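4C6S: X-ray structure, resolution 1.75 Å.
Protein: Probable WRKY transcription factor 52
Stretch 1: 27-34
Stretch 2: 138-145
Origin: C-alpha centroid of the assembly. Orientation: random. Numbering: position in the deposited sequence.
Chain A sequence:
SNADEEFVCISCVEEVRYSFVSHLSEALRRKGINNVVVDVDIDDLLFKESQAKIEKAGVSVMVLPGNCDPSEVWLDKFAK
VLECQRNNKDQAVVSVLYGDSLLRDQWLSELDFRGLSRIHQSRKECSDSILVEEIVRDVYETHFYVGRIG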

ATOM      1  N   ALA A  27       4.105  -7.717  -5.515  1.00 21.28           N
ATOM      2  CA  ALA A  27       5.556  -7.594  -5.648  1.00 21.51           C
ATOM      3  C   ALA A  27       6.220  -8.970  -5.720  1.00 21.02           C
ATOM      4  O   ALA A  27       7.167  -9.180  -6.485  1.00 21.59           O
ATOM      5  N   LEU A  28       5.738  -9.915  -4.917  1.00 21.04           N
ATOM      6  CA  LEU A  28       6.241 -11.292  -5.025  1.00 24.51           C
ATOM      7  C   LEU A  28       5.975 -11.863  -6.414  1.00 23.67           C
ATOM      8  O   LEU A  28       6.853 -12.492  -7.017  1.00 25.83           O
ATOM      9  N   ARG A  29       4.771 -11.641  -6.938  1.00 23.08           N
ATOM     10  CA  ARG A  29       4.435 -12.153  -8.263  1.00 25.13           C
ATOM     11  C   ARG A  29       5.328 -11.552  -9.354  1.00 27.33           C
ATOM     12  O   ARG A  29       5.736 -12.246 -10.288  1.00 28.66           O
ATOM     13  N   ARG A  30       5.622 -10.258  -9.241  1.00 28.22           N
ATOM     14  CA  ARG A  30       6.486  -9.593 -10.209  1.00 29.19           C
ATOM     15  C   ARG A  30       7.877 -10.192 -10.206  1.00 29.96           C
ATOM     16  O   ARG A  30       8.586 -10.138 -11.207  1.00 33.85           O
ATOM     17  N   LYS A  31       8.256 -10.764  -9.073  1.00 25.82           N
ATOM     18  CA  LYS A  31       9.586 -11.318  -8.892  1.00 25.53           C
ATOM     19  C   LYS A  31       9.597 -12.759  -9.370  1.00 27.12           C
ATOM     20  O   LYS A  31      10.643 -13.411  -9.392  1.00 33.90           O
ATOM     21  N   GLY A  32       8.428 -13.260  -9.760  1.00 28.76           N
ATOM     22  CA  GLY A  32       8.324 -14.614 -10.267  1.00 33.36           C
ATOM     23  C   GLY A  32       8.053 -15.604  -9.155  1.00 32.51           C
ATOM     24  O   GLY A  32       8.261 -16.810  -9.315  1.00 36.02           O
ATOM     25  N   ILE A  33       7.558 -15.099  -8.035  1.00 26.55           N
ATOM     26  CA  ILE A  33       7.315 -15.940  -6.877  1.00 28.47           C
ATOM     27  C   ILE A  33       5.819 -16.136  -6.663  1.00 30.29           C
ATOM     28  O   ILE A  33       5.114 -15.215  -6.255  1.00 30.46           O
ATOM     29  N   ASN A  34       5.342 -17.345  -6.945  1.00 27.78           N
ATOM     30  CA  ASN A  34       3.930 -17.660  -6.774  1.00 29.84           C
ATOM     31  C   ASN A  34       3.539 -17.490  -5.317  1.00 29.51           C
ATOM     32  O   ASN A  34       4.329 -17.802  -4.414  1.00 28.63           O
ATOM     33  N   ASP A 138      14.382 -10.482   0.846  1.00 21.88           N
ATOM     34  CA  ASP A 138      14.679 -11.514   1.833  1.00 20.40           C
ATOM     35  C   ASP A 138      14.138 -12.864   1.367  1.00 21.38           C
ATOM     36  O   ASP A 138      14.880 -13.854   1.336  1.00 26.41           O
ATOM     37  N   VAL A 139      12.858 -12.911   1.002  1.00 23.77           N
ATOM     38  CA  VAL A 139      12.249 -14.174   0.563  1.00 23.17           C
ATOM     39  C   VAL A 139      12.931 -14.692  -0.697  1.00 26.92           C
ATOM     40  O   VAL A 139      13.268 -15.877  -0.802  1.00 25.46           O
ATOM     41  N   TYR A 140      13.166 -13.787  -1.638  1.00 21.83           N
ATOM     42  CA  TYR A 140      13.785 -14.162  -2.912  1.00 23.40           C
ATOM     43  C   TYR A 140      15.175 -14.745  -2.755  1.00 27.25           C
ATOM     44  O   TYR A 140      15.455 -15.832  -3.248  1.00 31.12           O
ATOM     45  N   GLU A 141      16.053 -14.016  -2.072  1.00 25.69           N
ATOM     46  CA  GLU A 141      17.446 -14.420  -1.997  1.00 30.45           C
ATOM     47  C   GLU A 141      17.620 -15.627  -1.088  1.00 32.91           C
ATOM     48  O   GLU A 141      18.531 -16.419  -1.270  1.00 34.46           O
ATOM     49  N   THR A 142      16.726 -15.773  -0.117  1.00 32.36           N
ATOM     50  CA  THR A 142      16.845 -16.882   0.816  1.00 38.90           C
ATOM     51  C   THR A 142      16.324 -18.193   0.222  1.00 34.86           C
ATOM     52  O   THR A 142      16.839 -19.258   0.531  1.00 38.42           O
ATOM     53  N   HIS A 143      15.317 -18.121  -0.644  1.00 31.82           N
ATOM     54  CA  HIS A 143      14.585 -19.338  -1.020  1.00 33.24           C
ATOM     55  C   HIS A 143      14.347 -19.568  -2.505  1.00 35.36           C
ATOM     56  O   HIS A 143      13.996 -20.683  -2.910  1.00 36.38           O
ATOM     57  N   PHE A 144      14.538 -18.536  -3.314  1.00 32.99           N
ATOM     58  CA  PHE A 144      14.193 -18.615  -4.730  1.00 35.28           C
ATOM     59  C   PHE A 144      15.339 -18.182  -5.622  1.00 39.66           C
ATOM     60  O   PHE A 144      15.164 -17.935  -6.819  1.00 45.61           O
ATOM     61  N   TYR A 145      16.519 -18.105  -5.023  1.00 38.54           N
ATOM     62  CA  TYR A 145      17.720 -17.703  -5.723  1.00 42.80           C
ATOM     63  C   TYR A 145      18.827 -18.541  -5.128  1.00 49.59           C
ATOM     64  O   TYR A 145      18.883 -18.716  -3.910  1.00 60.56           O
TER

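Ile33, Tyr140 and Lys31 account for most of the 279 Å² buried between the two stretches, and no hydrogen bond crosses the interface. Ile33 covers the largest share, 76 Å². Its CA-to-CB bond points toward stretch 2, and with chi1 m (-63°) and chi2 t (170°) it packs against Tyr140, Val139 and Phe144. Ile33 CD1 lies 4.1 Å from Tyr140 CB, near the plane of the tyrosine ring at its edge, 4.4 Å from Val139 CG1 and 3.9 Å from Phe144 CD2. Ile33 CG2 sits over one face of Phe144, 3.8 Å from Phe144 CZ and 4.0 Å from the ring centroid, 19° off the normal, a CH-pi contact; Phe144 presents that face with chi1 m and chi2 -87°.

Tyr140, chi1 t (175°) and chi2 67°, also points toward stretch 1. Lys31 reaches over its face with a t, p, t, t chain: Lys31 CE is 3.5 Å from Tyr140 CD2 and only 11° off the normal, while NZ stands 4.5 Å from the ring centroid at 23°, which supports a cation-pi assignment alongside the CH-pi contact.

Leu28 (m, t) starts sideways, but its end comes nearer, placing Leu28 CD2 4.4 Å from Val139 CG1. The buried Val139, chi1 t, thus meets both Leu28 and Ile33 through CG1.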

ATOM      1  CB  ALA A  27       6.129  -6.758  -4.502  1.00 20.01           C
ATOM      2  CB  LEU A  28       5.611 -12.191  -3.957  1.00 21.73           C
ATOM      3  CG  LEU A  28       6.080 -11.941  -2.525  1.00 25.54           C
ATOM      4  CD1 LEU A  28       5.143 -12.660  -1.564  1.00 24.36           C
ATOM      5  CD2 LEU A  28       7.519 -12.419  -2.351  1.00 29.26           C
ATOM      6  CB  ARG A  29       2.962 -11.873  -8.574  1.00 28.60           C
ATOM      7  CG  ARG A  29       2.411 -12.698  -9.702  1.00 41.81           C
ATOM      8  CD  ARG A  29       1.098 -12.124 -10.179  1.00 42.95           C
ATOM      9  NE  ARG A  29       1.243 -10.737 -10.615  1.00 43.98           N
ATOM     10  CZ  ARG A  29       1.806 -10.362 -11.761  1.00 46.64           C
ATOM     11  NH1 ARG A  29       2.299 -11.265 -12.600  1.00 47.47           N
ATOM     12  NH2 ARG A  29       1.888  -9.076 -12.067  1.00 51.55           N
ATOM     13  CB  ARG A  30       6.596  -8.093  -9.917  1.00 34.64           C
ATOM     14  CG  ARG A  30       5.391  -7.266 -10.322  1.00 48.06           C
ATOM     15  CD  ARG A  30       5.767  -5.786 -10.389  1.00 53.24           C
ATOM     16  NE  ARG A  30       6.467  -5.349  -9.182  1.00 54.54           N
ATOM     17  CZ  ARG A  30       5.864  -4.810  -8.126  1.00 52.91           C
ATOM     18  NH1 ARG A  30       4.549  -4.637  -8.132  1.00 48.24           N
ATOM     19  NH2 ARG A  30       6.572  -4.439  -7.066  1.00 51.88           N
ATOM     20  CB  LYS A  31       9.957 -11.261  -7.405  1.00 28.95           C
ATOM     21  CG  LYS A  31      11.432 -11.464  -7.119  1.00 33.35           C
ATOM     22  CD  LYS A  31      12.239 -10.271  -7.610  1.00 40.82           C
ATOM     23  CE  LYS A  31      13.703 -10.401  -7.231  1.00 49.14           C
ATOM     24  NZ  LYS A  31      14.463  -9.136  -7.485  1.00 54.44           N
ATOM     25  CB  ILE A  33       7.965 -15.344  -5.615  1.00 29.38           C
ATOM     26  CG1 ILE A  33       9.487 -15.275  -5.776  1.00 27.92           C
ATOM     27  CG2 ILE A  33       7.610 -16.153  -4.392  1.00 28.63           C
ATOM     28  CD1 ILE A  33      10.165 -14.469  -4.672  1.00 25.72           C
ATOM     29  CB  ASN A  34       3.655 -19.088  -7.205  1.00 30.88           C
ATOM     30  CG  ASN A  34       4.024 -19.332  -8.645  1.00 44.80           C
ATOM     31  OD1 ASN A  34       3.861 -18.455  -9.492  1.00 51.14           O
ATOM     32  ND2 ASN A  34       4.526 -20.526  -8.934  1.00 49.54           N
ATOM     33  CB  ASP A 138      14.057 -11.099   3.181  1.00 24.93           C
ATOM     34  CG  ASP A 138      14.304 -12.107   4.300  1.00 33.98           C
ATOM     35  OD1 ASP A 138      15.109 -13.048   4.133  1.00 32.09           O
ATOM     36  OD2 ASP A 138      13.689 -11.943   5.378  1.00 34.60           O
ATOM     37  CB  VAL A 139      10.729 -14.017   0.343  1.00 22.12           C
ATOM     38  CG1 VAL A 139      10.141 -15.271  -0.330  1.00 23.92           C
ATOM     39  CG2 VAL A 139      10.043 -13.739   1.688  1.00 24.43           C
ATOM     40  CB  TYR A 140      13.861 -12.934  -3.821  1.00 23.02           C
ATOM     41  CG  TYR A 140      14.591 -13.174  -5.125  1.00 28.95           C
ATOM     42  CD1 TYR A 140      14.070 -14.026  -6.083  1.00 33.09           C
ATOM     43  CD2 TYR A 140      15.793 -12.533  -5.398  1.00 32.88           C
ATOM     44  CE1 TYR A 140      14.732 -14.240  -7.282  1.00 37.99           C
ATOM     45  CE2 TYR A 140      16.460 -12.738  -6.593  1.00 36.29           C
ATOM     46  CZ  TYR A 140      15.920 -13.598  -7.529  1.00 37.81           C
ATOM     47  OH  TYR A 140      16.564 -13.813  -8.722  1.00 45.28           O
ATOM     48  CB  GLU A 141      18.324 -13.248  -1.562  1.00 34.95           C
ATOM     49  CG  GLU A 141      18.375 -12.156  -2.624  1.00 33.08           C
ATOM     50  CD  GLU A 141      19.482 -11.154  -2.405  1.00 37.04           C
ATOM     51  OE1 GLU A 141      20.462 -11.475  -1.701  1.00 37.27           O
ATOM     52  OE2 GLU A 141      19.372 -10.036  -2.951  1.00 37.25           O
ATOM     53  CB  THR A 142      16.123 -16.571   2.146  1.00 40.68           C
ATOM     54  OG1 THR A 142      16.568 -15.299   2.639  1.00 43.77           O
ATOM     55  CG2 THR A 142      16.425 -17.633   3.183  1.00 43.15           C
ATOM     56  CB  HIS A 143      13.239 -19.368  -0.286  1.00 35.33           C
ATOM     57  CG  HIS A 143      13.376 -19.333   1.201  1.00 42.67           C
ATOM     58  ND1 HIS A 143      13.891 -20.386   1.920  1.00 48.60           N
ATOM     59  CD2 HIS A 143      13.093 -18.358   2.102  1.00 43.63           C
ATOM     60  CE1 HIS A 143      13.912 -20.070   3.206  1.00 52.69           C
ATOM     61  NE2 HIS A 143      13.427 -18.846   3.340  1.00 47.47           N
ATOM     62  CB  PHE A 144      12.954 -17.767  -5.012  1.00 33.06           C
ATOM     63  CG  PHE A 144      11.712 -18.289  -4.358  1.00 33.07           C
ATOM     64  CD1 PHE A 144      10.934 -19.246  -4.999  1.00 38.95           C
ATOM     65  CD2 PHE A 144      11.332 -17.849  -3.100  1.00 33.16           C
ATOM     66  CE1 PHE A 144       9.797 -19.740  -4.403  1.00 35.06           C
ATOM     67  CE2 PHE A 144      10.189 -18.340  -2.494  1.00 33.88           C
ATOM     68  CZ  PHE A 144       9.421 -19.289  -3.147  1.00 37.45           C
ATOM     69  CB  TYR A 145      17.990 -16.220  -5.476  1.00 40.91           C
ATOM     70  CG  TYR A 145      19.203 -15.694  -6.199  1.00 39.12           C
ATOM     71  CD1 TYR A 145      19.118 -15.277  -7.520  1.00 44.58           C
ATOM     72  CD2 TYR A 145      20.426 -15.599  -5.560  1.00 41.74           C
ATOM     73  CE1 TYR A 145      20.223 -14.792  -8.187  1.00 46.50           C
ATOM     74  CE2 TYR A 145      21.541 -15.120  -6.218  1.00 47.51           C
ATOM     75  CZ  TYR A 145      21.430 -14.714  -7.531  1.00 46.18           C
ATOM     76  OH  TYR A 145      22.533 -14.233  -8.188  1.00 46.73           O
TER